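Amine oxidase domain-containing protein (PDB 3NRN) binds adenosine monophosphate in a Rossmann-type nucleotide site and is probably an oxidoreductase of the flavin-containing amine oxidase family. Local coordinates at residues I27-S32 with K210-I215; F47-G52 with Y312-A317; M56-E61 with G385-D390; V6-G11 with A33-R38. All blocks are in the same frame, centred on the assembly; numbering follows the deposited sequence.

Contact 1. Residues I27-S32 with K210-I215; sequences IVLEKS and KEVVEI. With AMP (adenosine monophosphate), chain B.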
loop_
_atom_site.group_PDB
_atom_site.type_symbol
_atom_site.label_atom_id
_atom_site.label_comp_id
_atom_site.label_asym_id
_atom_site.label_seq_id
_atom_site.Cartn_x
_atom_site.Cartn_y
_atom_site.Cartn_z
ATOM N N ILE A 27 1.198 21.931 -9.289
ATOM C CA ILE A 27 2.595 21.784 -9.671
ATOM C C ILE A 27 3.211 20.669 -8.832
ATOM O O ILE A 27 3.349 20.790 -7.609
ATOM C CB ILE A 27 3.405 23.088 -9.451
ATOM C CG1 ILE A 27 2.850 24.206 -10.343
ATOM C CG2 ILE A 27 4.874 22.847 -9.782
ATOM C CD1 ILE A 27 3.588 25.525 -10.212
ATOM N N VAL A 28 3.558 19.570 -9.487
ATOM C CA VAL A 28 4.175 18.444 -8.793
ATOM C C VAL A 28 5.692 18.568 -8.926
ATOM O O VAL A 28 6.214 18.792 -10.020
ATOM C CB VAL A 28 3.713 17.106 -9.395
ATOM C CG1 VAL A 28 4.288 15.938 -8.594
ATOM C CG2 VAL A 28 2.181 17.053 -9.414
ATOM N N LEU A 29 6.391 18.445 -7.803
ATOM C CA LEU A 29 7.845 18.531 -7.786
ATOM C C LEU A 29 8.394 17.158 -7.412
ATOM O O LEU A 29 8.127 16.641 -6.331
ATOM C CB LEU A 29 8.295 19.595 -6.777
ATOM C CG LEU A 29 7.780 21.012 -7.069
ATOM C CD1 LEU A 29 8.276 21.983 -6.008
ATOM C CD2 LEU A 29 8.272 21.458 -8.457
ATOM N N GLU A 30 9.156 16.569 -8.324
ATOM C CA GLU A 30 9.727 15.249 -8.126
ATOM C C GLU A 30 11.248 15.312 -8.114
ATOM O O GLU A 30 11.867 15.849 -9.036
ATOM C CB GLU A 30 9.235 14.317 -9.243
ATOM C CG GLU A 30 9.918 12.961 -9.320
ATOM C CD GLU A 30 9.921 12.216 -7.999
ATOM O OE1 GLU A 30 8.907 12.250 -7.269
ATOM O OE2 GLU A 30 10.946 11.575 -7.695
ATOM N N LYS A 31 11.841 14.752 -7.068
ATOM C CA LYS A 31 13.287 14.745 -6.903
ATOM C C LYS A 31 14.033 13.913 -7.942
ATOM O O LYS A 31 15.033 14.365 -8.492
ATOM C CB LYS A 31 13.626 14.243 -5.503
ATOM C CG LYS A 31 15.092 14.094 -5.199
ATOM C CD LYS A 31 15.256 13.456 -3.819
ATOM C CE LYS A 31 16.710 13.195 -3.485
ATOM N NZ LYS A 31 16.859 12.628 -2.114
ATOM N N SER A 32 13.557 12.698 -8.202
ATOM C CA SER A 32 14.206 11.828 -9.174
ATOM C C SER A 32 13.846 12.231 -10.606
ATOM O O SER A 32 13.151 13.228 -10.832
ATOM C CB SER A 32 13.815 10.367 -8.928
ATOM O OG SER A 32 12.522 10.096 -9.431
ATOM N N LYS A 210 13.568 17.938 -9.380
ATOM C CA LYS A 210 13.322 19.116 -8.556
ATOM C C LYS A 210 13.261 18.626 -7.120
ATOM O O LYS A 210 12.246 18.085 -6.680
ATOM C CB LYS A 210 11.998 19.786 -8.932
ATOM C CG LYS A 210 11.984 20.393 -10.316
ATOM C CD LYS A 210 13.023 21.493 -10.441
ATOM C CE LYS A 210 13.199 21.899 -11.890
ATOM N NZ LYS A 210 14.374 22.792 -12.068
ATOM N N GLU A 211 14.361 18.800 -6.396
ATOM C CA GLU A 211 14.428 18.358 -5.015
ATOM C C GLU A 211 14.033 19.488 -4.087
ATOM O O GLU A 211 14.718 20.506 -4.022
ATOM C CB GLU A 211 15.844 17.911 -4.671
ATOM C CG GLU A 211 15.975 17.353 -3.270
ATOM C CD GLU A 211 17.415 17.172 -2.854
ATOM O OE1 GLU A 211 18.246 16.872 -3.735
ATOM O OE2 GLU A 211 17.715 17.317 -1.650
ATOM N N VAL A 212 12.930 19.315 -3.371
ATOM C CA VAL A 212 12.497 20.344 -2.441
ATOM C C VAL A 212 13.399 20.322 -1.210
ATOM O O VAL A 212 13.696 19.257 -0.668
ATOM C CB VAL A 212 11.030 20.123 -2.006
ATOM C CG1 VAL A 212 10.619 21.187 -0.981
ATOM C CG2 VAL A 212 10.128 20.188 -3.215
ATOM N N VAL A 213 13.843 21.495 -0.770
ATOM C CA VAL A 213 14.705 21.571 0.403
ATOM C C VAL A 213 14.072 22.397 1.512
ATOM O O VAL A 213 14.567 22.436 2.632
ATOM C CB VAL A 213 16.085 22.179 0.056
ATOM C CG1 VAL A 213 16.752 21.352 -1.033
ATOM C CG2 VAL A 213 15.934 23.616 -0.392
ATOM N N GLU A 214 12.955 23.043 1.205
ATOM C CA GLU A 214 12.305 23.871 2.198
ATOM C C GLU A 214 10.860 24.176 1.865
ATOM O O GLU A 214 10.551 24.620 0.759
ATOM C CB GLU A 214 13.061 25.194 2.338
ATOM C CG GLU A 214 12.608 26.065 3.503
ATOM C CD GLU A 214 13.196 27.467 3.432
ATOM O OE1 GLU A 214 14.370 27.599 3.018
ATOM O OE2 GLU A 214 12.492 28.433 3.797
ATOM N N ILE A 215 9.975 23.928 2.823
ATOM C CA ILE A 215 8.562 24.248 2.653
ATOM C C ILE A 215 8.397 25.345 3.693
ATOM O O ILE A 215 8.257 25.066 4.883
ATOM C CB ILE A 215 7.635 23.058 3.002
ATOM C CG1 ILE A 215 7.931 21.873 2.083
ATOM C CG2 ILE A 215 6.177 23.474 2.855
ATOM C CD1 ILE A 215 7.102 20.619 2.388
HETATM P P AMP B . 6.552 7.238 -2.492
HETATM O O1P AMP B . 5.409 8.036 -1.900
HETATM O O2P AMP B . 7.564 6.917 -1.394
HETATM O O3P AMP B . 6.137 6.129 -3.375
HETATM O "O5'" AMP B . 7.240 8.399 -3.350
HETATM C "C5'" AMP B . 7.464 9.680 -2.749
HETATM C "C4'" AMP B . 8.170 10.451 -3.856
HETATM O "O4'" AMP B . 8.830 11.615 -3.349
HETATM C "C3'" AMP B . 9.222 9.654 -4.608
HETATM O "O3'" AMP B . 8.825 9.762 -5.991
HETATM C "C2'" AMP B . 10.526 10.416 -4.291
HETATM O "O2'" AMP B . 11.532 10.415 -5.324
HETATM C "C1'" AMP B . 9.986 11.820 -4.094
HETATM N N9 AMP B . 10.766 12.674 -3.176
HETATM C C8 AMP B . 11.355 12.315 -2.005
HETATM N N7 AMP B . 11.902 13.410 -1.414
HETATM C C5 AMP B . 11.593 14.472 -2.171
HETATM C C6 AMP B . 11.887 15.910 -2.092
HETATM N N6 AMP B . 12.617 16.369 -1.039
HETATM N N1 AMP B . 11.393 16.687 -3.087
HETATM C C2 AMP B . 10.624 16.168 -4.106
HETATM N N3 AMP B . 10.361 14.847 -4.277
HETATM C C4 AMP B . 10.834 13.991 -3.338
#

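Contact 2. Residues F47-G52 with Y312-A317; sequences FQLSTG and YTLIMA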
loop_
_atom_site.group_PDB
_atom_site.type_symbol
_atom_site.label_atom_id
_atom_site.label_comp_id
_atom_site.label_asym_id
_atom_site.label_seq_id
_atom_site.Cartn_x
_atom_site.Cartn_y
_atom_site.Cartn_z
ATOM N N PHE A 47 11.128 -9.150 -17.547
ATOM C CA PHE A 47 9.977 -9.187 -16.652
ATOM C C PHE A 47 9.628 -7.769 -16.234
ATOM O O PHE A 47 10.501 -6.904 -16.159
ATOM C CB PHE A 47 10.307 -9.981 -15.392
ATOM C CG PHE A 47 10.258 -11.461 -15.570
ATOM C CD1 PHE A 47 9.098 -12.164 -15.281
ATOM C CD2 PHE A 47 11.380 -12.160 -15.995
ATOM C CE1 PHE A 47 9.054 -13.546 -15.410
ATOM C CE2 PHE A 47 11.348 -13.543 -16.129
ATOM C CZ PHE A 47 10.182 -14.237 -15.834
ATOM N N GLN A 48 8.353 -7.531 -15.960
ATOM C CA GLN A 48 7.932 -6.216 -15.502
ATOM C C GLN A 48 7.734 -6.327 -13.997
ATOM O O GLN A 48 6.661 -6.705 -13.536
ATOM C CB GLN A 48 6.620 -5.794 -16.166
ATOM C CG GLN A 48 6.753 -5.356 -17.617
ATOM C CD GLN A 48 7.542 -4.063 -17.768
ATOM O OE1 GLN A 48 7.255 -3.061 -17.108
ATOM N NE2 GLN A 48 8.535 -4.079 -18.648
ATOM N N LEU A 49 8.778 -6.031 -13.232
ATOM C CA LEU A 49 8.675 -6.101 -11.779
ATOM C C LEU A 49 8.144 -4.754 -11.281
ATOM O O LEU A 49 7.769 -3.897 -12.088
ATOM C CB LEU A 49 10.045 -6.413 -11.165
ATOM C CG LEU A 49 10.731 -7.677 -11.711
ATOM C CD1 LEU A 49 12.098 -7.840 -11.063
ATOM C CD2 LEU A 49 9.874 -8.898 -11.458
ATOM N N SER A 50 8.098 -4.562 -9.966
ATOM C CA SER A 50 7.596 -3.302 -9.427
ATOM C C SER A 50 8.512 -2.702 -8.374
ATOM O O SER A 50 9.352 -3.397 -7.807
ATOM C CB SER A 50 6.207 -3.501 -8.824
ATOM O OG SER A 50 6.271 -4.312 -7.667
ATOM N N THR A 51 8.339 -1.405 -8.121
ATOM C CA THR A 51 9.130 -0.696 -7.128
ATOM C C THR A 51 8.440 -0.734 -5.766
ATOM O O THR A 51 8.836 -0.031 -4.840
ATOM C CB THR A 51 9.366 0.781 -7.555
ATOM O OG1 THR A 51 8.108 1.451 -7.722
ATOM C CG2 THR A 51 10.133 0.833 -8.870
ATOM N N GLY A 52 7.407 -1.567 -5.647
ATOM C CA GLY A 52 6.685 -1.673 -4.387
ATOM C C GLY A 52 5.521 -2.650 -4.415
ATOM O O GLY A 52 5.714 -3.862 -4.330
ATOM N N TYR A 312 7.404 -17.974 -19.378
ATOM C CA TYR A 312 7.573 -17.863 -17.937
ATOM C C TYR A 312 6.376 -17.243 -17.239
ATOM O O TYR A 312 5.578 -16.531 -17.846
ATOM C CB TYR A 312 8.809 -17.027 -17.612
ATOM C CG TYR A 312 10.108 -17.787 -17.672
ATOM C CD1 TYR A 312 10.407 -18.762 -16.724
ATOM C CD2 TYR A 312 11.048 -17.520 -18.666
ATOM C CE1 TYR A 312 11.614 -19.449 -16.762
ATOM C CE2 TYR A 312 12.257 -18.202 -18.714
ATOM C CZ TYR A 312 12.534 -19.165 -17.758
ATOM O OH TYR A 312 13.736 -19.836 -17.797
ATOM N N THR A 313 6.259 -17.539 -15.952
ATOM C CA THR A 313 5.202 -16.993 -15.122
ATOM C C THR A 313 5.931 -16.185 -14.052
ATOM O O THR A 313 7.014 -16.573 -13.608
ATOM C CB THR A 313 4.381 -18.099 -14.448
ATOM O OG1 THR A 313 3.846 -18.976 -15.447
ATOM C CG2 THR A 313 3.243 -17.495 -13.652
ATOM N N LEU A 314 5.351 -15.059 -13.655
ATOM C CA LEU A 314 5.964 -14.210 -12.647
ATOM C C LEU A 314 5.301 -14.406 -11.287
ATOM O O LEU A 314 4.096 -14.223 -11.140
ATOM C CB LEU A 314 5.880 -12.741 -13.081
ATOM C CG LEU A 314 6.346 -11.653 -12.105
ATOM C CD1 LEU A 314 7.719 -11.997 -11.546
ATOM C CD2 LEU A 314 6.378 -10.304 -12.824
ATOM N N ILE A 315 6.096 -14.803 -10.300
ATOM C CA ILE A 315 5.600 -15.011 -8.946
ATOM C C ILE A 315 6.243 -13.969 -8.038
ATOM O O ILE A 315 7.452 -13.745 -8.106
ATOM C CB ILE A 315 5.968 -16.419 -8.416
ATOM C CG1 ILE A 315 5.148 -17.485 -9.146
ATOM C CG2 ILE A 315 5.739 -16.490 -6.898
ATOM C CD1 ILE A 315 3.666 -17.437 -8.851
HETATM N N MSE A 316 5.434 -13.325 -7.203
HETATM C CA MSE A 316 5.944 -12.321 -6.272
HETATM C C MSE A 316 5.520 -12.707 -4.866
HETATM O O MSE A 316 4.329 -12.874 -4.597
HETATM C CB MSE A 316 5.395 -10.923 -6.600
HETATM C CG MSE A 316 5.996 -10.238 -7.839
HETATM SE SE MSE A 316 5.361 -8.532 -8.014
HETATM C CE MSE A 316 6.225 -7.969 -9.450
ATOM N N ALA A 317 6.495 -12.857 -3.977
ATOM C CA ALA A 317 6.216 -13.223 -2.596
ATOM C C ALA A 317 6.619 -12.086 -1.676
ATOM O O ALA A 317 7.612 -11.396 -1.917
ATOM C CB ALA A 317 6.975 -14.496 -2.216
#

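Contact 3. Residues M56-E61 with G385-D390; sequences MIPHGE and GGIEVD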
loop_
_atom_site.group_PDB
_atom_site.type_symbol
_atom_site.label_atom_id
_atom_site.label_comp_id
_atom_site.label_asym_id
_atom_site.label_seq_id
_atom_site.Cartn_x
_atom_site.Cartn_y
_atom_site.Cartn_z
HETATM N N MSE A 56 -0.889 -5.133 -7.606
HETATM C CA MSE A 56 -2.165 -5.532 -7.033
HETATM C C MSE A 56 -2.697 -4.471 -6.067
HETATM O O MSE A 56 -1.931 -3.716 -5.472
HETATM C CB MSE A 56 -1.948 -6.865 -6.299
HETATM C CG MSE A 56 -3.153 -7.512 -5.619
HETATM SE SE MSE A 56 -2.695 -9.135 -4.868
HETATM C CE MSE A 56 -1.408 -8.628 -3.783
ATOM N N ILE A 57 -4.013 -4.418 -5.928
ATOM C CA ILE A 57 -4.666 -3.484 -5.026
ATOM C C ILE A 57 -5.341 -4.374 -3.981
ATOM O O ILE A 57 -6.021 -5.329 -4.333
ATOM C CB ILE A 57 -5.695 -2.622 -5.799
ATOM C CG1 ILE A 57 -4.958 -1.811 -6.873
ATOM C CG2 ILE A 57 -6.460 -1.708 -4.845
ATOM C CD1 ILE A 57 -5.865 -1.005 -7.798
ATOM N N PRO A 58 -5.155 -4.077 -2.681
ATOM C CA PRO A 58 -5.744 -4.875 -1.597
ATOM C C PRO A 58 -7.231 -5.226 -1.712
ATOM O O PRO A 58 -7.638 -6.340 -1.375
ATOM C CB PRO A 58 -5.437 -4.047 -0.348
ATOM C CG PRO A 58 -4.150 -3.364 -0.710
ATOM C CD PRO A 58 -4.428 -2.920 -2.134
ATOM N N HIS A 59 -8.044 -4.290 -2.182
ATOM C CA HIS A 59 -9.472 -4.555 -2.303
ATOM C C HIS A 59 -9.946 -4.495 -3.749
ATOM O O HIS A 59 -11.125 -4.279 -4.019
ATOM C CB HIS A 59 -10.252 -3.570 -1.425
ATOM C CG HIS A 59 -9.925 -3.688 0.032
ATOM N ND1 HIS A 59 -10.303 -4.775 0.791
ATOM C CD2 HIS A 59 -9.202 -2.887 0.853
ATOM C CE1 HIS A 59 -9.824 -4.640 2.016
ATOM N NE2 HIS A 59 -9.152 -3.504 2.079
ATOM N N GLY A 60 -9.009 -4.682 -4.673
ATOM C CA GLY A 60 -9.330 -4.676 -6.089
ATOM C C GLY A 60 -10.141 -3.516 -6.640
ATOM O O GLY A 60 -9.811 -2.340 -6.452
ATOM N N GLU A 61 -11.218 -3.868 -7.328
ATOM C CA GLU A 61 -12.108 -2.909 -7.979
ATOM C C GLU A 61 -13.076 -2.233 -7.028
ATOM O O GLU A 61 -13.761 -1.279 -7.404
ATOM C CB GLU A 61 -12.950 -3.631 -9.036
ATOM C CG GLU A 61 -12.312 -4.885 -9.633
ATOM C CD GLU A 61 -13.306 -5.741 -10.413
ATOM O OE1 GLU A 61 -12.911 -6.837 -10.870
ATOM O OE2 GLU A 61 -14.479 -5.322 -10.571
ATOM N N GLY A 385 -7.633 0.832 9.508
ATOM C CA GLY A 385 -8.343 -0.094 8.647
ATOM C C GLY A 385 -7.889 -0.039 7.199
ATOM O O GLY A 385 -8.129 -0.973 6.440
ATOM N N GLY A 386 -7.234 1.053 6.814
ATOM C CA GLY A 386 -6.768 1.198 5.445
ATOM C C GLY A 386 -5.515 0.407 5.139
ATOM O O GLY A 386 -4.439 0.724 5.635
ATOM N N ILE A 387 -5.653 -0.615 4.297
ATOM C CA ILE A 387 -4.536 -1.477 3.928
ATOM C C ILE A 387 -3.744 -0.996 2.709
ATOM O O ILE A 387 -4.309 -0.719 1.649
ATOM C CB ILE A 387 -5.041 -2.926 3.674
ATOM C CG1 ILE A 387 -5.618 -3.496 4.973
ATOM C CG2 ILE A 387 -3.918 -3.796 3.143
ATOM C CD1 ILE A 387 -6.351 -4.810 4.804
ATOM N N GLU A 388 -2.430 -0.899 2.884
ATOM C CA GLU A 388 -1.503 -0.476 1.834
ATOM C C GLU A 388 -2.002 0.653 0.916
ATOM O O GLU A 388 -2.382 1.710 1.404
ATOM C CB GLU A 388 -1.086 -1.685 0.992
ATOM C CG GLU A 388 0.166 -1.437 0.177
ATOM C CD GLU A 388 0.208 -2.273 -1.077
ATOM O OE1 GLU A 388 -0.851 -2.384 -1.731
ATOM O OE2 GLU A 388 1.291 -2.796 -1.418
ATOM N N VAL A 389 -2.014 0.432 -0.403
ATOM C CA VAL A 389 -2.431 1.488 -1.328
ATOM C C VAL A 389 -3.887 1.918 -1.193
ATOM O O VAL A 389 -4.223 3.064 -1.481
ATOM C CB VAL A 389 -2.107 1.141 -2.814
ATOM C CG1 VAL A 389 -0.602 1.070 -2.994
ATOM C CG2 VAL A 389 -2.753 -0.173 -3.229
ATOM N N ASP A 390 -4.762 1.015 -0.768
ATOM C CA ASP A 390 -6.140 1.427 -0.560
ATOM C C ASP A 390 -6.078 2.366 0.649
ATOM O O ASP A 390 -6.824 3.341 0.737
ATOM C CB ASP A 390 -7.050 0.221 -0.286
ATOM C CG ASP A 390 -7.624 -0.381 -1.571
ATOM O OD1 ASP A 390 -8.335 0.336 -2.308
ATOM O OD2 ASP A 390 -7.367 -1.567 -1.842
HETATM O O HOH W 1 -1.599 -4.408 -3.023
HETATM O O HOH W 2 -8.091 -1.242 3.839
HETATM O O HOH W 3 -9.552 -0.462 -4.411
#

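Contact 4. Residues V6-G11 with A33-R38; sequences VGAGLG and AMIGGR. With AMP (adenosine monophosphate), chain B.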
loop_
_atom_site.group_PDB
_atom_site.type_symbol
_atom_site.label_atom_id
_atom_site.label_comp_id
_atom_site.label_asym_id
_atom_site.label_seq_id
_atom_site.Cartn_x
_atom_site.Cartn_y
_atom_site.Cartn_z
ATOM N N VAL A 6 4.681 17.871 -3.209
ATOM C CA VAL A 6 6.070 17.491 -3.011
ATOM C C VAL A 6 6.207 15.983 -3.071
ATOM O O VAL A 6 5.824 15.278 -2.140
ATOM C CB VAL A 6 6.623 17.999 -1.650
ATOM C CG1 VAL A 6 8.062 17.539 -1.460
ATOM C CG2 VAL A 6 6.557 19.509 -1.599
ATOM N N GLY A 7 6.761 15.494 -4.176
ATOM C CA GLY A 7 6.945 14.062 -4.344
ATOM C C GLY A 7 5.893 13.507 -5.279
ATOM O O GLY A 7 4.697 13.747 -5.084
ATOM N N ALA A 8 6.327 12.774 -6.297
ATOM C CA ALA A 8 5.388 12.207 -7.259
ATOM C C ALA A 8 5.105 10.724 -7.029
ATOM O O ALA A 8 5.265 9.891 -7.929
ATOM C CB ALA A 8 5.891 12.426 -8.668
ATOM N N GLY A 9 4.692 10.396 -5.813
ATOM C CA GLY A 9 4.353 9.021 -5.511
ATOM C C GLY A 9 2.861 8.872 -5.758
ATOM O O GLY A 9 2.206 9.818 -6.211
ATOM N N LEU A 10 2.317 7.694 -5.462
ATOM C CA LEU A 10 0.894 7.457 -5.663
ATOM C C LEU A 10 0.033 8.500 -4.948
ATOM O O LEU A 10 -0.839 9.122 -5.563
ATOM C CB LEU A 10 0.519 6.053 -5.183
ATOM C CG LEU A 10 -0.963 5.720 -5.386
ATOM C CD1 LEU A 10 -1.296 5.745 -6.884
ATOM C CD2 LEU A 10 -1.270 4.350 -4.778
ATOM N N GLY A 11 0.272 8.696 -3.650
ATOM C CA GLY A 11 -0.501 9.676 -2.914
ATOM C C GLY A 11 -0.426 11.074 -3.530
ATOM O O GLY A 11 -1.448 11.736 -3.711
ATOM N N ALA A 33 14.324 11.453 -11.573
ATOM C CA ALA A 33 14.065 11.742 -12.979
ATOM C C ALA A 33 12.790 11.077 -13.478
ATOM O O ALA A 33 12.373 11.307 -14.611
ATOM C CB ALA A 33 15.251 11.297 -13.826
HETATM N N MSE A 34 12.176 10.256 -12.626
HETATM C CA MSE A 34 10.951 9.555 -12.988
HETATM C C MSE A 34 9.903 9.644 -11.878
HETATM O O MSE A 34 10.237 9.740 -10.700
HETATM C CB MSE A 34 11.250 8.079 -13.293
HETATM C CG MSE A 34 11.194 7.148 -12.079
HETATM SE SE MSE A 34 11.448 5.396 -12.495
HETATM C CE MSE A 34 9.918 5.014 -13.388
ATOM N N ILE A 35 8.634 9.609 -12.264
ATOM C CA ILE A 35 7.533 9.688 -11.310
ATOM C C ILE A 35 7.030 8.290 -10.967
ATOM O O ILE A 35 7.393 7.319 -11.626
ATOM C CB ILE A 35 6.357 10.510 -11.892
ATOM C CG1 ILE A 35 5.838 9.852 -13.176
ATOM C CG2 ILE A 35 6.813 11.928 -12.188
ATOM C CD1 ILE A 35 4.651 10.569 -13.806
ATOM N N GLY A 36 6.210 8.186 -9.923
ATOM C CA GLY A 36 5.664 6.890 -9.555
ATOM C C GLY A 36 6.114 6.340 -8.217
ATOM O O GLY A 36 5.426 5.508 -7.619
ATOM N N GLY A 37 7.275 6.795 -7.757
ATOM C CA GLY A 37 7.805 6.341 -6.485
ATOM C C GLY A 37 7.824 4.833 -6.331
ATOM O O GLY A 37 8.382 4.114 -7.159
ATOM N N ARG A 38 7.193 4.345 -5.271
ATOM C CA ARG A 38 7.155 2.917 -5.008
ATOM C C ARG A 38 5.917 2.226 -5.562
ATOM O O ARG A 38 5.543 1.144 -5.108
ATOM C CB ARG A 38 7.281 2.662 -3.504
ATOM C CG ARG A 38 8.569 3.233 -2.906
ATOM C CD ARG A 38 8.922 2.551 -1.598
ATOM N NE ARG A 38 7.810 2.578 -0.655
ATOM C CZ ARG A 38 7.368 3.673 -0.053
ATOM N NH1 ARG A 38 7.949 4.833 -0.290
ATOM N NH2 ARG A 38 6.336 3.610 0.776
HETATM P P AMP B . 6.552 7.238 -2.492
HETATM O O1P AMP B . 5.409 8.036 -1.900
HETATM O O2P AMP B . 7.564 6.917 -1.394
HETATM O O3P AMP B . 6.137 6.129 -3.375
HETATM O "O5'" AMP B . 7.240 8.399 -3.350
HETATM C "C5'" AMP B . 7.464 9.680 -2.749
HETATM C "C4'" AMP B . 8.170 10.451 -3.856
HETATM O "O4'" AMP B . 8.830 11.615 -3.349
HETATM C "C3'" AMP B . 9.222 9.654 -4.608
HETATM O "O3'" AMP B . 8.825 9.762 -5.991
HETATM C "C2'" AMP B . 10.526 10.416 -4.291
HETATM O "O2'" AMP B . 11.532 10.415 -5.324
HETATM C "C1'" AMP B . 9.986 11.820 -4.094
HETATM N N9 AMP B . 10.766 12.674 -3.176
HETATM C C8 AMP B . 11.355 12.315 -2.005
HETATM N N7 AMP B . 11.902 13.410 -1.414
HETATM C C5 AMP B . 11.593 14.472 -2.171
HETATM C C6 AMP B . 11.887 15.910 -2.092
HETATM N N6 AMP B . 12.617 16.369 -1.039
HETATM N N1 AMP B . 11.393 16.687 -3.087
HETATM C C2 AMP B . 10.624 16.168 -4.106
HETATM N N3 AMP B . 10.361 14.847 -4.277
HETATM C C4 AMP B . 10.834 13.991 -3.338
#

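Contact 1. Residues I27-S32 with K210-I215
Lys210 opens the contact with its backbone: its N-H gives a nearly straight hydrogen bond to Glu30 O, N to O 2.7 Å. Its CB rests by Leu29 CD2, while the bent chain carries the ammonium away to salt bridges with Asp226 and Glu228. Glu211 comes next, its chain running side by side with that of Lys31 and pointing the same way, with Lys31 CG 3.9 Å from Glu211 CG. The charged tips stay apart, Lys31 NZ 4.8 Å from Glu211 OE1, which has a long, weak ion pair with Arg225. At Val212 the branch CG2 lies 3.8 Å from Leu29 CD1, the two side chains crossing at about a right angle. The backbone of Val212 reads the adenine: its N donates to N1 of the AMP over 3.1 Å, and N6 of the base donates back to Val212 O. Glu30 turns at chi2 (52°) and offers one carboxylate oxygen to each ribose hydroxyl, O3' to OE1 at 2.8 Å and O2' to OE2 at 2.7 Å. Ser32 N and OG hold OE2 from opposite faces of the carboxylate plane. An acid at the end of the second strand holding the ribose hydroxyls is the hallmark of Rossmann-type nucleotide binding, here with AMP.

Contact 2. Residues F47-G52 with Y312-A317
Leu314 rises from segment 312-317 of strand 312-320 into the side chains of strand 47-50, and following it outward covers the middle of the contact. Its CB lies at the edge of the Phe47 ring, near the ring plane, 3.9 Å from CD1. With CG anti to the backbone N (chi1 174°), the chain slides past Phe47 in the opposite direction and both methyls reach Leu49 CD2, CD1 at 3.8 Å. CD1 also touches Phe47 CD1, and Leu314 CD2 comes to 3.7 Å from the carbonyl oxygen Gln48 O. On one flank the tip of the Phe47 ring, CZ, sits 3.6 Å from Tyr312 CB, the two side chains crossing at about a right angle. On the other, selenomethionine Met316 stretches out beyond CG until its methyl CE stands 3.9 Å from both Leu49 CA and Ser50 N. The partners are thus almost wholly apolar, and the strands meet through side chains, with axes 8.8 Å apart and running nearly parallel at 9°. Strand 47-50, paired with strand 41-44 in a small hairpin, lies over the large mixed sheet: Phe47 also touches Ala275 and Leu347, and Leu49 touches Asn273 and Leu348, on strands 269-277 and 345-351.

Contact 3. Residues M56-E61 with G385-D390
Pro58 is the bump of this contact, its ring pushed into a hollow formed by Ile387, Glu388, Val389 and Asp390 where the chain enters helix 388-402. The ring carbons share the walls of the hollow. CB lies 3.8 Å from Ile387 CG2, CG faces both the carbonyl oxygen of Ile387 and Glu388 OE1, and Pro58 CD lies 3.2 Å from Asp390 OD2. CD also presses on Val389 CG2 at 3.4 Å, tighter than ordinary van der Waals contact. That methyl stands between the backbone N and the carbonyl carbon of its own residue, and the valine and proline side chains cross at about a right angle.

The turn from Ile57 to Gly60 is a type I beta turn, closed by Gly60 N to Ile57 O, and it makes a hollow of its own that takes the Asp390 carboxylate. OD2 enters between Ile57 CG2, Pro58 CD and the backbone of His59, whose N-H bonds to it over 2.8 Å. The imidazole lies oblique to the same oxygen, the ring and carboxylate planes 47° apart, with Asp390 CB at the ring edge, in plane. His59 NE2 lies 4.1 Å from Ile387 CD1. ND1 bonds to Gly179 O, and Trp178 meets the ring edge-to-face.

Three waters bridge the two segments. One links Met56 O to Glu388 OE1, a second joins His59 NE2 to Gly385 O and Ile387 N, and a third ties Gly60 O to Asp390 OD1. Asp390 OD1 also accepts from Leu65 N. Such surroundings would be expected to favour the ionised acid, whose two oxygens tie the turn at Ile57-Gly60 and Leu65 to the start of helix 388-402.

Contact 4. Residues V6-G11 with A33-R38
Ala8 and Ile35 face each other methyl to methyl beside the glycine-rich turn of a Rossmann fold, where strand 2-6 passes into helix 10-21 with Gly9 at the N-cap. Ala8 points its CB at the loop 33-38 and meets Ile35 CG2 at 3.7 Å. Ile35 puts that branch anti to its carbonyl carbon, while CG1 stands between backbone N and carbonyl carbon (chi1 60°) and leads the longer arm away; the side chain also touches Ile192 and Glu196 of helix 188-200. Next to this pair, Gly36 N donates to Ala8 O over 2.8 Å.

The CA atoms of the two segments come nearest at Gly9 and Gly37, 4.5 Å apart. Here the glycine backbones lie directly against the nucleotide: Gly37 CA is 3.5 Å from phosphate oxygen O3P of the AMP, and Gly9 CA is 3.7 Å from O5'. Gly7 likewise leaves its CA 3.2 Å from ribose O4'. Both segments thus line the nucleotide with main chain, and Val6 CG1 touches the adenine from the strand end.

Arg38 completes the phosphate end. O3P lies over one guanidinium face, though the tip is modelled too close to the phosphate for its placement to be trusted; NH2 makes a salt bridge with Asp379. The backbone gives a straight bond to the phosphate: Arg38 N donates to O3P at 2.8 Å, with 172° at the hydrogen.

How the contacts relate
Contacts 1 and 4 build the AMP site together, their centres about 10 Å apart. Leu29 O accepts from Gly7 N and Glu30 OE1 from Ala8 N, each at 2.8 Å, so the ribose-binding acid of contact 1 is also tied to the glycine turn of contact 4. Contact 4 then reaches outward: Gly37 O bonds to Thr51 OG1 of contact 2 at 2.7 Å, and Leu10 CD2 packs on Val389 CG1 of contact 3 at 3.8 Å. Contacts 2 and 3 adjoin in sequence, with centres about 18 Å apart. The Val389 side chain lies about 8 Å from the AMP and that of Ser50 about 11 Å. Contact 1 touches neither contact 2 nor contact 3.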